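PDB 4H0O: acetate kinase from Entamoeba histolytica, which probably catalyses the reversible phosphorylation of acetate to acetyl phosphate, and is classed as a pyrophosphate-dependent acetate kinase. Local coordinates for residues Thr155-Thr160 / Cys219-Gly224; Ser226-Met231 / Gly318-Glu323; Leu276-Leu281 / Cys302-Asp307. All blocks are in the same frame, centred on the assembly; numbering follows the deposited sequence.

Overall arrangement
The three contacts lie in one acetokinase chain of the ASKHA superfamily, with its ribonuclease H-like fold. Contacts 1 and 2 adjoin, their centres about 10 Å apart, because they use successive strands, 216-222 and 225-229, which pair antiparallel in the six-stranded sheet. Contact 1 is complete before the first segment of contact 2 begins, and both segments of contact 3 fall between the two segments of contact 2. Contact 3 shares helix 299-324 with contact 2, yet its centre is about 26 Å from that of contact 2 and about 31 Å from that of contact 1. This long helix links the sheet edge to the helix pair of contact 3, and both contacts on it touch the second subunit.

Contact 1: residues Thr155-Thr160 / Cys219-Gly224; sequences TAFHST and CGIVNG
One hydrogen bond grips each imidazole nitrogen of His-158: ND1 is paired with Ser-226 OG and NE2 with Phe-183 O. With both nitrogens held, the ring's rotation is fixed. In this ribonuclease H-like fold the loop 155-160, which follows strand 148-153, meets a beta-hairpin whose first strand ends at Val-222 and whose tip, Asn-223 and Gly-224, has the backbone angles of a type I' turn. No hydrogen bond crosses between the segments. Instead, the His-158 ring turns its edge to the Cys-219 thiol, with His-158 CE1 3.8 Å from Cys-219 SG; the sulfur lies 87° off the ring normal. Cys-219 reaches it with SG anti to its backbone N (chi1 -171°). Tyr-188 of helix 185-195 packs on both Cys-219 and Phe-157. The imidazole is about 6 Å from the side chain of His-184, a predicted transition-state stabiliser, which places the contact beside the probable active site. Phe-157, with CG anti to its backbone N (chi1 -180°), sets out toward segment 219-224 and meets it with its ring edge. Phe-157 CE2 is 4.4 Å from Ile-221 CD1, and farther round the rim Phe-157 CE1 lies 3.6 Å from Gly-224 O.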
loop_
_atom_site.group_PDB
_atom_site.type_symbol
_atom_site.label_atom_id
_atom_site.label_comp_id
_atom_site.label_asym_id
_atom_site.label_seq_id
_atom_site.Cartn_x
_atom_site.Cartn_y
_atom_site.Cartn_z
ATOM N N THR B 155 -11.878 -17.049 -3.698
ATOM C CA THR B 155 -12.230 -15.639 -3.514
ATOM C C THR B 155 -13.453 -15.428 -2.621
ATOM O O THR B 155 -13.734 -14.304 -2.207
ATOM C CB THR B 155 -12.483 -14.932 -4.867
ATOM O OG1 THR B 155 -13.438 -15.678 -5.630
ATOM C CG2 THR B 155 -11.198 -14.816 -5.659
ATOM N N ALA B 156 -14.172 -16.509 -2.332
ATOM C CA ALA B 156 -15.455 -16.429 -1.625
ATOM C C ALA B 156 -15.379 -15.914 -0.182
ATOM O O ALA B 156 -16.263 -15.179 0.257
ATOM C CB ALA B 156 -16.169 -17.775 -1.669
ATOM N N PHE B 157 -14.336 -16.306 0.550
ATOM C CA PHE B 157 -14.186 -15.921 1.959
ATOM C C PHE B 157 -14.196 -14.408 2.141
ATOM O O PHE B 157 -14.590 -13.904 3.191
ATOM C CB PHE B 157 -12.897 -16.514 2.552
ATOM C CG PHE B 157 -12.667 -16.167 4.009
ATOM C CD1 PHE B 157 -13.581 -16.542 4.985
ATOM C CD2 PHE B 157 -11.518 -15.491 4.402
ATOM C CE1 PHE B 157 -13.361 -16.232 6.326
ATOM C CE2 PHE B 157 -11.292 -15.179 5.741
ATOM C CZ PHE B 157 -12.215 -15.552 6.702
ATOM N N HIS B 158 -13.774 -13.689 1.108
ATOM C CA HIS B 158 -13.652 -12.240 1.180
ATOM C C HIS B 158 -14.918 -11.504 0.739
ATOM O O HIS B 158 -14.887 -10.291 0.513
ATOM C CB HIS B 158 -12.454 -11.774 0.348
ATOM C CG HIS B 158 -11.157 -12.386 0.768
ATOM N ND1 HIS B 158 -10.627 -12.223 2.031
ATOM C CD2 HIS B 158 -10.268 -13.156 0.087
ATOM C CE1 HIS B 158 -9.476 -12.867 2.112
ATOM N NE2 HIS B 158 -9.236 -13.438 0.947
ATOM N N SER B 159 -16.028 -12.229 0.626
ATOM C CA SER B 159 -17.298 -11.617 0.241
ATOM C C SER B 159 -17.849 -10.711 1.348
ATOM O O SER B 159 -18.702 -9.861 1.098
ATOM C CB SER B 159 -18.331 -12.688 -0.123
ATOM O OG SER B 159 -18.922 -13.243 1.039
ATOM N N THR B 160 -17.351 -10.893 2.569
ATOM C CA THR B 160 -17.810 -10.105 3.712
ATOM C C THR B 160 -17.123 -8.746 3.811
ATOM O O THR B 160 -17.492 -7.920 4.648
ATOM C CB THR B 160 -17.621 -10.859 5.041
ATOM O OG1 THR B 160 -16.258 -11.289 5.163
ATOM C CG2 THR B 160 -18.544 -12.066 5.101
ATOM N N CYS B 219 -4.493 -11.001 5.939
ATOM C CA CYS B 219 -5.927 -10.792 6.080
ATOM C C CYS B 219 -6.293 -10.323 7.488
ATOM O O CYS B 219 -5.886 -10.933 8.480
ATOM C CB CYS B 219 -6.688 -12.074 5.744
ATOM S SG CYS B 219 -8.482 -11.864 5.647
ATOM N N GLY B 220 -7.057 -9.238 7.573
ATOM C CA GLY B 220 -7.577 -8.790 8.852
ATOM C C GLY B 220 -8.904 -9.477 9.113
ATOM O O GLY B 220 -9.843 -9.340 8.325
ATOM N N ILE B 221 -8.985 -10.218 10.214
ATOM C CA ILE B 221 -10.163 -11.030 10.498
ATOM C C ILE B 221 -10.841 -10.643 11.816
ATOM O O ILE B 221 -10.239 -10.728 12.892
ATOM C CB ILE B 221 -9.804 -12.526 10.496
ATOM C CG1 ILE B 221 -9.249 -12.920 9.124
ATOM C CG2 ILE B 221 -11.022 -13.367 10.840
ATOM C CD1 ILE B 221 -8.574 -14.272 9.093
ATOM N N VAL B 222 -12.097 -10.212 11.719
ATOM C CA VAL B 222 -12.867 -9.818 12.893
ATOM C C VAL B 222 -13.972 -10.833 13.156
ATOM O O VAL B 222 -14.903 -10.970 12.356
ATOM C CB VAL B 222 -13.481 -8.413 12.729
ATOM C CG1 VAL B 222 -14.278 -8.025 13.972
ATOM C CG2 VAL B 222 -12.390 -7.393 12.464
ATOM N N ASN B 223 -13.854 -11.545 14.274
ATOM C CA ASN B 223 -14.840 -12.547 14.672
ATOM C C ASN B 223 -15.083 -13.630 13.618
ATOM O O ASN B 223 -16.224 -14.029 13.379
ATOM C CB ASN B 223 -16.152 -11.873 15.093
ATOM C CG ASN B 223 -15.955 -10.866 16.216
ATOM O OD1 ASN B 223 -14.930 -10.879 16.908
ATOM N ND2 ASN B 223 -16.939 -9.992 16.409
ATOM N N GLY B 224 -14.005 -14.096 12.992
ATOM C CA GLY B 224 -14.084 -15.190 12.039
ATOM C C GLY B 224 -14.312 -14.778 10.597
ATOM O O GLY B 224 -14.345 -15.631 9.704
#

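Contact 2: residues Ser226-Met231 / Gly318-Glu323; sequences SFDTSM and GGLMVE
Three flat groups define this contact: the Phe-227 ring and the carboxylates of Asp-228 and Glu-323. The ring meets Glu-323 O obliquely, with Phe-227 CE2 3.5 Å from that oxygen, whereas the two acid groups cross with their planes 69° apart. Phe-227 and Asp-228 form a classic beta bulge, both facing Gly-220 of the adjoining strand 216-222. Phe-227 takes near-helical backbone angles while Asp-228 stays extended, and both side chains set out toward helix 299-324. Strand segment 226-229 and helix segment 318-323 run roughly antiparallel, at 149°, with their axes 9.1 Å apart at closest approach.

The acids meet at their tips. Asp-228 OD2 is 2.7 Å from Glu-323 OE1 and 3.1 Å from Glu-323 OE2. So short a separation between carboxylate oxygens suggests that one acid holds a proton, and the nearby Glu-165, close to Glu-323 OE1, would favour protonation further. Two lysines make weak, long ion pairs: Lys-180 NZ with Asp-228 OD1, and NZ of Lys-315 of the second subunit with Asp-228 OD2. Met-321 packs against Met-321 of the second subunit, so the acidic cluster sits beside the dimer interface.

Leu-320 adds apolar contact next to the acids, bringing CD2 to 3.9 Å from Asp-228 CB. The other oxygen of the aspartate turns back on its own strand: Asp-228 OD1 accepts a weak hydrogen bond from Thr-229 N, 2.9 Å long and bent to 143° at the hydrogen.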
loop_
_atom_site.group_PDB
_atom_site.type_symbol
_atom_site.label_atom_id
_atom_site.label_comp_id
_atom_site.label_asym_id
_atom_site.label_seq_id
_atom_site.Cartn_x
_atom_site.Cartn_y
_atom_site.Cartn_z
ATOM N N SER B 226 -13.427 -12.132 7.196
ATOM C CA SER B 226 -12.497 -11.225 6.535
ATOM C C SER B 226 -13.038 -9.799 6.588
ATOM O O SER B 226 -14.164 -9.543 6.156
ATOM C CB SER B 226 -12.292 -11.654 5.081
ATOM O OG SER B 226 -11.439 -10.756 4.394
ATOM N N PHE B 227 -12.248 -8.880 7.138
ATOM C CA PHE B 227 -12.614 -7.469 7.169
ATOM C C PHE B 227 -11.893 -6.741 6.039
ATOM O O PHE B 227 -12.501 -5.985 5.281
ATOM C CB PHE B 227 -12.264 -6.844 8.524
ATOM C CG PHE B 227 -12.765 -5.433 8.691
ATOM C CD1 PHE B 227 -14.025 -5.189 9.218
ATOM C CD2 PHE B 227 -11.976 -4.350 8.321
ATOM C CE1 PHE B 227 -14.490 -3.892 9.371
ATOM C CE2 PHE B 227 -12.437 -3.049 8.472
ATOM C CZ PHE B 227 -13.695 -2.821 8.998
ATOM N N ASP B 228 -10.590 -6.966 5.928
ATOM C CA ASP B 228 -9.842 -6.462 4.783
ATOM C C ASP B 228 -8.685 -7.396 4.463
ATOM O O ASP B 228 -8.340 -8.265 5.270
ATOM C CB ASP B 228 -9.333 -5.040 5.027
ATOM C CG ASP B 228 -8.966 -4.326 3.734
ATOM O OD1 ASP B 228 -9.414 -4.775 2.657
ATOM O OD2 ASP B 228 -8.234 -3.318 3.788
ATOM N N THR B 229 -8.093 -7.222 3.285
ATOM C CA THR B 229 -7.023 -8.108 2.849
ATOM C C THR B 229 -6.008 -7.404 1.953
ATOM O O THR B 229 -6.254 -6.306 1.452
ATOM C CB THR B 229 -7.579 -9.348 2.132
ATOM O OG1 THR B 229 -6.546 -10.334 2.001
ATOM C CG2 THR B 229 -8.107 -8.973 0.755
ATOM N N SER B 230 -4.881 -8.070 1.733
ATOM C CA SER B 230 -3.706 -7.447 1.137
ATOM C C SER B 230 -3.750 -7.355 -0.390
ATOM O O SER B 230 -3.342 -6.345 -0.968
ATOM C CB SER B 230 -2.463 -8.221 1.569
ATOM O OG SER B 230 -1.314 -7.408 1.513
ATOM N N MET B 231 -4.212 -8.415 -1.047
ATOM C CA MET B 231 -4.341 -8.395 -2.500
ATOM C C MET B 231 -5.532 -7.520 -2.889
ATOM O O MET B 231 -6.358 -7.174 -2.039
ATOM C CB MET B 231 -4.491 -9.817 -3.057
ATOM C CG MET B 231 -3.207 -10.651 -3.015
ATOM S SD MET B 231 -3.410 -12.346 -3.635
ATOM C CE MET B 231 -1.702 -12.897 -3.690
ATOM N N GLY B 318 0.608 -3.492 10.275
ATOM C CA GLY B 318 0.282 -2.252 10.960
ATOM C C GLY B 318 -0.993 -1.608 10.442
ATOM O O GLY B 318 -1.827 -1.150 11.225
ATOM N N GLY B 319 -1.149 -1.575 9.119
ATOM C CA GLY B 319 -2.316 -0.963 8.509
ATOM C C GLY B 319 -3.595 -1.732 8.793
ATOM O O GLY B 319 -4.647 -1.135 9.033
ATOM N N LEU B 320 -3.505 -3.058 8.765
ATOM C CA LEU B 320 -4.669 -3.914 8.987
ATOM C C LEU B 320 -5.131 -3.877 10.438
ATOM O O LEU B 320 -6.331 -3.959 10.718
ATOM C CB LEU B 320 -4.373 -5.356 8.562
ATOM C CG LEU B 320 -4.359 -5.610 7.052
ATOM C CD1 LEU B 320 -3.944 -7.037 6.735
ATOM C CD2 LEU B 320 -5.724 -5.316 6.442
ATOM N N MET B 321 -4.174 -3.754 11.354
ATOM C CA MET B 321 -4.463 -3.683 12.783
ATOM C C MET B 321 -5.358 -2.488 13.114
ATOM O O MET B 321 -6.337 -2.620 13.856
ATOM C CB MET B 321 -3.160 -3.601 13.579
ATOM C CG MET B 321 -3.351 -3.544 15.083
ATOM S SD MET B 321 -1.772 -3.641 15.956
ATOM C CE MET B 321 -0.947 -2.179 15.322
ATOM N N VAL B 322 -5.022 -1.329 12.553
ATOM C CA VAL B 322 -5.808 -0.120 12.771
ATOM C C VAL B 322 -7.199 -0.257 12.153
ATOM O O VAL B 322 -8.190 0.201 12.726
ATOM C CB VAL B 322 -5.088 1.130 12.226
ATOM C CG1 VAL B 322 -5.961 2.365 12.374
ATOM C CG2 VAL B 322 -3.777 1.342 12.961
ATOM N N GLU B 323 -7.274 -0.912 10.996
ATOM C CA GLU B 323 -8.549 -1.112 10.308
ATOM C C GLU B 323 -9.536 -1.954 11.109
ATOM O O GLU B 323 -10.726 -1.644 11.159
ATOM C CB GLU B 323 -8.332 -1.785 8.957
ATOM C CG GLU B 323 -7.797 -0.887 7.869
ATOM C CD GLU B 323 -7.744 -1.599 6.534
ATOM O OE1 GLU B 323 -8.814 -1.770 5.912
ATOM O OE2 GLU B 323 -6.636 -2.002 6.118
#

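Contact 3: residues Leu276-Leu281 / Cys302-Asp307; sequences LGVSEL and CQLAFD
Val-278 holds CG1 anti to its backbone N (chi1 -176°), which directs that methyl at segment 302-307 of helix 299-324. In Ser-279, OG lies between the backbone N and the carbonyl carbon (chi1 74°), while Cys-302 has SG anti to its carbonyl carbon, pointing to the end of helix 274-279.

Val-278 CG1 then lies 3.6 Å from Ala-305 CA and 3.7 Å from Leu-304 CG, filling the angle between these consecutive residues. The Ala-305 methyl packs on the backbone, its CB 3.6 Å from Ser-279 N. The two backbones come nearest at Ser-279 and Cys-302, whose CA atoms are 4.2 Å apart. Cys-302 SG touches Leu-281 CD2 at 3.6 Å and Ser-279 CB at 3.9 Å, with Ile-288 and Ile-292 of helix 285-293 also packing on the cysteine.

Helix 274-279 ends here, and Glu-280 leaves it with positive phi. Ser-279 OG accepts from Leu-281 N across 3.1 Å at 153°, an ST turn, and pairs with Leu-275 O, so both of these bonds lie within its own helix end and turn. The join packs the short helix against the N-terminal part of helix 299-324; Ala-305 is about 7 Å from the side chain of Met-285, predicted to bind ATP. Gln-175 of the second subunit packs on Val-278 and Leu-304.

A polar bond also joins the helices, Ser-279 O with Thr-301 OG1, one residue before Cys-302. Within the two segments the touching side-chain atoms are carbons and one sulfur, so packing there is apolar.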
loop_
_atom_site.group_PDB
_atom_site.type_symbol
_atom_site.label_atom_id
_atom_site.label_comp_id
_atom_site.label_asym_id
_atom_site.label_seq_id
_atom_site.Cartn_x
_atom_site.Cartn_y
_atom_site.Cartn_z
ATOM N N LEU B 276 12.822 -12.204 -6.112
ATOM C CA LEU B 276 13.692 -12.537 -7.238
ATOM C C LEU B 276 14.361 -11.295 -7.818
ATOM O O LEU B 276 15.575 -11.276 -8.033
ATOM C CB LEU B 276 12.903 -13.265 -8.332
ATOM C CG LEU B 276 13.664 -13.632 -9.609
ATOM C CD1 LEU B 276 14.853 -14.523 -9.291
ATOM C CD2 LEU B 276 12.743 -14.315 -10.613
ATOM N N GLY B 277 13.567 -10.255 -8.053
ATOM C CA GLY B 277 14.057 -9.046 -8.690
ATOM C C GLY B 277 15.041 -8.219 -7.881
ATOM O O GLY B 277 15.939 -7.594 -8.450
ATOM N N VAL B 278 14.875 -8.195 -6.561
ATOM C CA VAL B 278 15.746 -7.389 -5.707
ATOM C C VAL B 278 17.019 -8.136 -5.306
ATOM O O VAL B 278 18.112 -7.572 -5.337
ATOM C CB VAL B 278 15.018 -6.914 -4.437
ATOM C CG1 VAL B 278 15.918 -6.001 -3.615
ATOM C CG2 VAL B 278 13.734 -6.193 -4.806
ATOM N N SER B 279 16.870 -9.402 -4.922
ATOM C CA SER B 279 18.015 -10.218 -4.520
ATOM C C SER B 279 18.935 -10.508 -5.699
ATOM O O SER B 279 20.146 -10.651 -5.522
ATOM C CB SER B 279 17.553 -11.543 -3.909
ATOM O OG SER B 279 17.072 -12.430 -4.907
ATOM N N GLU B 280 18.346 -10.601 -6.893
ATOM C CA GLU B 280 19.068 -10.957 -8.116
ATOM C C GLU B 280 19.702 -12.341 -8.000
ATOM O O GLU B 280 20.696 -12.631 -8.665
ATOM C CB GLU B 280 20.130 -9.904 -8.463
ATOM C CG GLU B 280 19.573 -8.510 -8.720
ATOM C CD GLU B 280 20.662 -7.478 -8.970
ATOM O OE1 GLU B 280 21.857 -7.829 -8.855
ATOM O OE2 GLU B 280 20.322 -6.316 -9.283
ATOM N N LEU B 281 19.113 -13.190 -7.160
ATOM C CA LEU B 281 19.649 -14.522 -6.891
ATOM C C LEU B 281 18.593 -15.611 -7.054
ATOM O O LEU B 281 18.688 -16.455 -7.945
ATOM C CB LEU B 281 20.221 -14.589 -5.474
ATOM C CG LEU B 281 20.729 -15.964 -5.033
ATOM C CD1 LEU B 281 22.148 -16.196 -5.518
ATOM C CD2 LEU B 281 20.641 -16.129 -3.524
ATOM N N CYS B 302 20.683 -9.591 -1.495
ATOM C CA CYS B 302 19.837 -10.512 -0.747
ATOM C C CYS B 302 19.413 -9.899 0.585
ATOM O O CYS B 302 18.288 -10.097 1.041
ATOM C CB CYS B 302 20.550 -11.846 -0.523
ATOM S SG CYS B 302 20.672 -12.876 -2.005
ATOM N N GLN B 303 20.315 -9.142 1.199
ATOM C CA GLN B 303 20.004 -8.444 2.440
ATOM C C GLN B 303 18.968 -7.352 2.177
ATOM O O GLN B 303 18.072 -7.120 2.991
ATOM C CB GLN B 303 21.270 -7.837 3.047
ATOM C CG GLN B 303 21.065 -7.192 4.411
ATOM C CD GLN B 303 20.731 -8.202 5.494
ATOM O OE1 GLN B 303 21.516 -9.109 5.776
ATOM N NE2 GLN B 303 19.559 -8.052 6.105
ATOM N N LEU B 304 19.093 -6.689 1.030
ATOM C CA LEU B 304 18.146 -5.647 0.647
ATOM C C LEU B 304 16.767 -6.246 0.390
ATOM O O LEU B 304 15.752 -5.709 0.832
ATOM C CB LEU B 304 18.638 -4.902 -0.596
ATOM C CG LEU B 304 17.690 -3.825 -1.132
ATOM C CD1 LEU B 304 17.461 -2.739 -0.088
ATOM C CD2 LEU B 304 18.200 -3.220 -2.438
ATOM N N ALA B 305 16.741 -7.368 -0.322
ATOM C CA ALA B 305 15.492 -8.051 -0.626
ATOM C C ALA B 305 14.759 -8.460 0.649
ATOM O O ALA B 305 13.543 -8.300 0.746
ATOM C CB ALA B 305 15.747 -9.258 -1.511
ATOM N N PHE B 306 15.499 -8.984 1.625
ATOM C CA PHE B 306 14.905 -9.371 2.901
ATOM C C PHE B 306 14.357 -8.153 3.646
ATOM O O PHE B 306 13.251 -8.199 4.190
ATOM C CB PHE B 306 15.914 -10.120 3.779
ATOM C CG PHE B 306 15.361 -10.547 5.117
ATOM C CD1 PHE B 306 14.536 -11.659 5.221
ATOM C CD2 PHE B 306 15.675 -9.840 6.270
ATOM C CE1 PHE B 306 14.028 -12.055 6.453
ATOM C CE2 PHE B 306 15.171 -10.230 7.505
ATOM C CZ PHE B 306 14.348 -11.340 7.596
ATOM N N ASP B 307 15.129 -7.068 3.662
ATOM C CA ASP B 307 14.725 -5.844 4.354
ATOM C C ASP B 307 13.463 -5.230 3.744
ATOM O O ASP B 307 12.550 -4.819 4.467
ATOM C CB ASP B 307 15.863 -4.814 4.347
ATOM C CG ASP B 307 17.030 -5.217 5.240
ATOM O OD1 ASP B 307 16.895 -6.190 6.012
ATOM O OD2 ASP B 307 18.083 -4.545 5.175
#